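Local atomic coordinates of probable transcriptional regulator (PDB entry 2GEN), a protein that probably binds DNA through an N-terminal helix-turn-helix and acts as a transcriptional regulator of the TetR family. Residues R53-L58 with L106-R111; R166-G171 with V175-C180. All coordinates share one frame; numbering follows the deposited sequence.

Interaction 1 (R53-L58 with L106-R111)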
# COMPACT_ATOMS: atom_id res chain seq x y z
N ARG A 53 -10.82 15.64 -15.37
CA ARG A 53 -9.48 16.06 -15.80
C ARG A 53 -8.73 16.71 -14.63
O ARG A 53 -7.55 16.43 -14.42
CB ARG A 53 -9.53 17.00 -16.98
CG ARG A 53 -8.22 16.92 -17.75
CD ARG A 53 -7.62 18.26 -17.79
NE ARG A 53 -6.25 18.26 -18.31
CZ ARG A 53 -5.95 18.25 -19.61
NH1 ARG A 53 -6.91 18.18 -20.52
NH2 ARG A 53 -4.68 18.28 -19.99
N ILE A 54 -9.43 17.56 -13.88
CA ILE A 54 -8.88 18.20 -12.68
C ILE A 54 -8.41 17.14 -11.67
O ILE A 54 -7.32 17.28 -11.07
CB ILE A 54 -9.88 19.17 -12.04
CG1 ILE A 54 -10.06 20.40 -12.94
CG2 ILE A 54 -9.40 19.62 -10.67
CD1 ILE A 54 -11.15 21.40 -12.48
N HIS A 55 -9.23 16.11 -11.49
CA HIS A 55 -8.90 14.95 -10.65
C HIS A 55 -7.56 14.29 -11.05
O HIS A 55 -6.68 14.07 -10.19
CB HIS A 55 -10.06 13.95 -10.71
CG HIS A 55 -9.85 12.71 -9.91
ND1 HIS A 55 -9.18 11.61 -10.40
CD2 HIS A 55 -10.28 12.37 -8.67
CE1 HIS A 55 -9.18 10.66 -9.49
NE2 HIS A 55 -9.84 11.09 -8.43
N GLY A 56 -7.39 14.00 -12.33
CA GLY A 56 -6.13 13.41 -12.83
C GLY A 56 -4.95 14.37 -12.74
O GLY A 56 -3.82 13.95 -12.43
N GLU A 57 -5.17 15.66 -12.99
CA GLU A 57 -4.09 16.65 -12.88
C GLU A 57 -3.64 16.77 -11.42
O GLU A 57 -2.42 16.92 -11.15
CB GLU A 57 -4.49 18.01 -13.46
CG GLU A 57 -4.79 18.00 -14.99
CD GLU A 57 -3.54 17.95 -15.88
OE1 GLU A 57 -2.39 17.84 -15.36
OE2 GLU A 57 -3.70 18.02 -17.12
N LEU A 58 -4.60 16.71 -10.49
CA LEU A 58 -4.28 16.72 -9.06
C LEU A 58 -3.37 15.53 -8.69
O LEU A 58 -2.37 15.66 -7.93
CB LEU A 58 -5.56 16.73 -8.21
CG LEU A 58 -5.40 16.69 -6.67
CD1 LEU A 58 -4.59 17.91 -6.18
CD2 LEU A 58 -6.76 16.58 -5.94
N LEU A 106 -3.08 7.97 -2.62
CA LEU A 106 -3.12 6.57 -2.23
C LEU A 106 -4.41 5.89 -2.64
O LEU A 106 -4.46 4.66 -2.73
CB LEU A 106 -2.88 6.41 -0.71
CG LEU A 106 -1.48 6.70 -0.20
CD1 LEU A 106 -1.44 6.47 1.30
CD2 LEU A 106 -0.45 5.84 -0.93
N HIS A 107 -5.46 6.67 -2.92
CA HIS A 107 -6.75 6.07 -3.27
C HIS A 107 -7.19 6.28 -4.71
O HIS A 107 -8.24 5.76 -5.13
CB HIS A 107 -7.81 6.52 -2.27
CG HIS A 107 -7.52 6.09 -0.87
ND1 HIS A 107 -7.68 6.93 0.22
CD2 HIS A 107 -7.09 4.90 -0.37
CE1 HIS A 107 -7.36 6.27 1.32
NE2 HIS A 107 -7.00 5.04 0.99
N SER A 108 -6.37 6.98 -5.50
CA SER A 108 -6.82 7.46 -6.81
C SER A 108 -6.10 6.92 -8.06
O SER A 108 -6.47 7.28 -9.18
CB SER A 108 -6.80 8.99 -6.84
OG SER A 108 -7.64 9.52 -5.83
N ARG A 109 -5.06 6.11 -7.88
CA ARG A 109 -4.25 5.73 -9.05
C ARG A 109 -5.08 4.99 -10.11
O ARG A 109 -5.01 5.34 -11.29
CB ARG A 109 -3.04 4.89 -8.66
CG ARG A 109 -1.98 4.90 -9.73
CD ARG A 109 -0.91 3.84 -9.51
NE ARG A 109 0.06 3.85 -10.61
CZ ARG A 109 -0.13 3.25 -11.78
NH1 ARG A 109 -1.26 2.59 -12.02
NH2 ARG A 109 0.80 3.32 -12.73
N GLY A 110 -5.84 3.99 -9.68
CA GLY A 110 -6.65 3.16 -10.59
C GLY A 110 -7.53 4.00 -11.49
O GLY A 110 -7.56 3.82 -12.73
N ARG A 111 -8.23 4.94 -10.86
CA ARG A 111 -9.11 5.85 -11.55
C ARG A 111 -8.37 6.68 -12.61
O ARG A 111 -8.83 6.80 -13.74
CB ARG A 111 -9.84 6.73 -10.54
CG ARG A 111 -10.87 7.65 -11.15
CD ARG A 111 -11.83 8.18 -10.13
NE ARG A 111 -12.66 9.25 -10.67
CZ ARG A 111 -13.81 9.65 -10.13
NH1 ARG A 111 -14.26 9.05 -9.03
NH2 ARG A 111 -14.51 10.64 -10.68
O HOH W 1 -10.20 9.30 -6.38
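His55 meets Ser108 and Arg111 where two helical segments approach each other, 53-58 near the start of helix 51-76 and 106-111 within helix 99-114. The second helix is kinked: the amides of Gly110 and Arg111 do not make the usual helical hydrogen bond. With CG anti to its backbone N (chi1 179°), His55 sends its imidazole across to the other helix. The extended chain of Arg111 crosses this side chain at about a right angle and sets Arg111 NE over one face of the imidazole, toward its rim. The guanidinium thus stacks on the ring offset and tilted, centres 4.7 Å apart and planes at 29°, and His55 CE1 lies 3.7 Å from Arg111 CD. Here the contact joins helix 51-76, which follows the predicted helix-turn-helix (29-48), to helix 99-114, in the part that in TetR-family proteins usually carries ligand binding and dimerisation. Salt bridges from Arg111 to Glu52 and Asp26 anchor the guanidinium beyond the stack. One water sits at the edge of the imidazole, in its plane, 2.7 Å from His55 NE2, and donates to Ser108 OG at 2.6 Å. That hydroxyl also bonds to Phe104 O, while the Phe104 ring packs edge-to-face with His55.

Interaction 2 (R166-G171 with V175-C180)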
# COMPACT_ATOMS: atom_id res chain seq x y z
N ARG A 166 0.27 4.92 5.01
CA ARG A 166 -1.08 4.39 4.78
C ARG A 166 -1.84 4.19 6.13
O ARG A 166 -2.97 4.70 6.31
CB ARG A 166 -0.97 3.08 3.97
CG ARG A 166 -2.23 2.65 3.27
CD ARG A 166 -1.99 1.42 2.31
NE ARG A 166 -1.48 1.72 0.97
CZ ARG A 166 -2.23 2.10 -0.08
NH1 ARG A 166 -3.54 2.30 0.06
NH2 ARG A 166 -1.66 2.33 -1.26
N GLN A 167 -1.20 3.52 7.09
CA GLN A 167 -1.83 3.24 8.40
C GLN A 167 -2.07 4.52 9.18
O GLN A 167 -3.13 4.70 9.79
CB GLN A 167 -0.93 2.33 9.22
CG GLN A 167 -0.67 0.96 8.53
CD GLN A 167 -1.97 0.23 8.25
OE1 GLN A 167 -2.39 0.10 7.10
NE2 GLN A 167 -2.64 -0.23 9.31
N TRP A 168 -1.08 5.41 9.15
CA TRP A 168 -1.18 6.68 9.87
C TRP A 168 -2.31 7.56 9.35
O TRP A 168 -3.10 8.11 10.14
CB TRP A 168 0.16 7.42 9.78
CG TRP A 168 0.14 8.77 10.44
CD1 TRP A 168 0.12 9.03 11.79
CD2 TRP A 168 0.17 10.04 9.78
NE1 TRP A 168 0.13 10.39 12.00
CE2 TRP A 168 0.17 11.03 10.78
CE3 TRP A 168 0.21 10.44 8.43
CZ2 TRP A 168 0.18 12.41 10.47
CZ3 TRP A 168 0.24 11.82 8.13
CH2 TRP A 168 0.22 12.77 9.14
N LEU A 169 -2.39 7.70 8.04
CA LEU A 169 -3.42 8.51 7.41
C LEU A 169 -4.82 7.98 7.68
O LEU A 169 -5.78 8.76 7.78
CB LEU A 169 -3.19 8.58 5.90
CG LEU A 169 -1.98 9.42 5.47
CD1 LEU A 169 -1.58 9.04 4.03
CD2 LEU A 169 -2.21 10.95 5.62
N ALA A 170 -4.93 6.66 7.78
CA ALA A 170 -6.22 6.00 8.05
C ALA A 170 -6.57 6.00 9.55
O ALA A 170 -7.59 5.44 9.94
CB ALA A 170 -6.18 4.58 7.49
N GLY A 171 -5.72 6.62 10.36
CA GLY A 171 -5.91 6.68 11.82
C GLY A 171 -5.75 5.33 12.50
O GLY A 171 -6.48 5.01 13.45
N VAL A 175 1.53 6.02 16.62
CA VAL A 175 2.71 6.90 16.50
C VAL A 175 2.46 8.10 15.59
O VAL A 175 1.59 8.05 14.73
CB VAL A 175 4.00 6.16 15.98
CG1 VAL A 175 4.92 5.82 17.13
CG2 VAL A 175 3.67 4.96 15.16
N ALA A 176 3.20 9.19 15.80
CA ALA A 176 3.16 10.33 14.89
C ALA A 176 4.10 9.96 13.73
O ALA A 176 5.25 9.57 13.97
CB ALA A 176 3.64 11.59 15.58
N LEU A 177 3.60 10.03 12.49
CA LEU A 177 4.46 9.76 11.31
C LEU A 177 5.80 10.52 11.32
O LEU A 177 6.83 9.88 11.08
CB LEU A 177 3.72 9.98 9.97
CG LEU A 177 4.47 9.52 8.71
CD1 LEU A 177 4.77 8.02 8.73
CD2 LEU A 177 3.70 9.89 7.44
N ALA A 178 5.80 11.83 11.64
CA ALA A 178 7.04 12.60 11.74
C ALA A 178 7.99 12.03 12.78
O ALA A 178 9.19 12.12 12.60
CB ALA A 178 6.76 14.11 12.04
N ASP A 179 7.46 11.41 13.84
CA ASP A 179 8.33 10.84 14.89
C ASP A 179 9.02 9.56 14.43
O ASP A 179 9.85 9.04 15.14
CB ASP A 179 7.55 10.54 16.19
CG ASP A 179 7.29 11.77 17.06
OD1 ASP A 179 7.94 12.82 16.86
OD2 ASP A 179 6.40 11.66 17.97
N CYS A 180 8.65 9.02 13.26
CA CYS A 180 9.33 7.81 12.77
C CYS A 180 10.22 8.13 11.57
O CYS A 180 10.79 7.22 10.98
CB CYS A 180 8.31 6.78 12.33
SG CYS A 180 7.21 6.27 13.69
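Trp168 and Leu177 form an apolar, CH-pi contact at the place where the chain turns back on itself, at the end of helix 150-169, where a short loop leads into helix 181-192. The turn begins directly after the helix: Gly171 takes a positive phi (67°) and closes a Schellman motif, its N bonding to Trp168 O. A few residues on, the chain returns past the last helical turn, bringing Trp168 and Leu177 to a CA-CA separation of 6.6 Å. A chi1 near 180° (178°) turns the indole of Trp168 so that one face meets the returning segment. Leu177 CB stands over the five-membered ring, 3.7 Å from its centroid and 17° off the ring normal. Farther along, one methyl reaches the benzo part, with Leu177 CD2 3.7 Å from Trp168 CE3. Leu177 N lies over the same face, 3.5 Å from Trp168 NE1, and Val175 O approaches Trp168 CD1 obliquely at 3.4 Å. That carbonyl has a hydrogen bond from Thr173 within the intervening loop. Leu177 is also buried against Ile92, Val95 and Val96 of helix 80-97, so the leucine plugs the loop into the helical body of the C-terminal region, the part that in TetR-family proteins usually carries ligand binding and dimerisation. Across the interface, Val175 and Cys180 pack on Asp151 and Cys152 of the second subunit. Because the link between indole and leucine is dispersion and CH-pi attraction, it depends on close fit over the ring face more than on the directional pairing of polar groups.

Overall arrangement
Interaction 1 is a buried helix-to-helix contact, its centre about 12 Å from that of the chain, whereas interaction 2 is partly buried, about 16 Å out, and pins a loop to the helix it has just left. The two contacts differ in chemistry as in place: in interaction 1 buried His55 and Ser108 share a water while the partly exposed Arg111 stacks on the imidazole; in interaction 2 buried Leu177 packs on the face of a partly exposed Trp168. The contacts adjoin through Leu106, whose CD1 packs 3.8 Å from Leu169 CD1. Helix 99-114 thus touches both helix 51-76, next to the predicted DNA-binding motif, and helix 150-169.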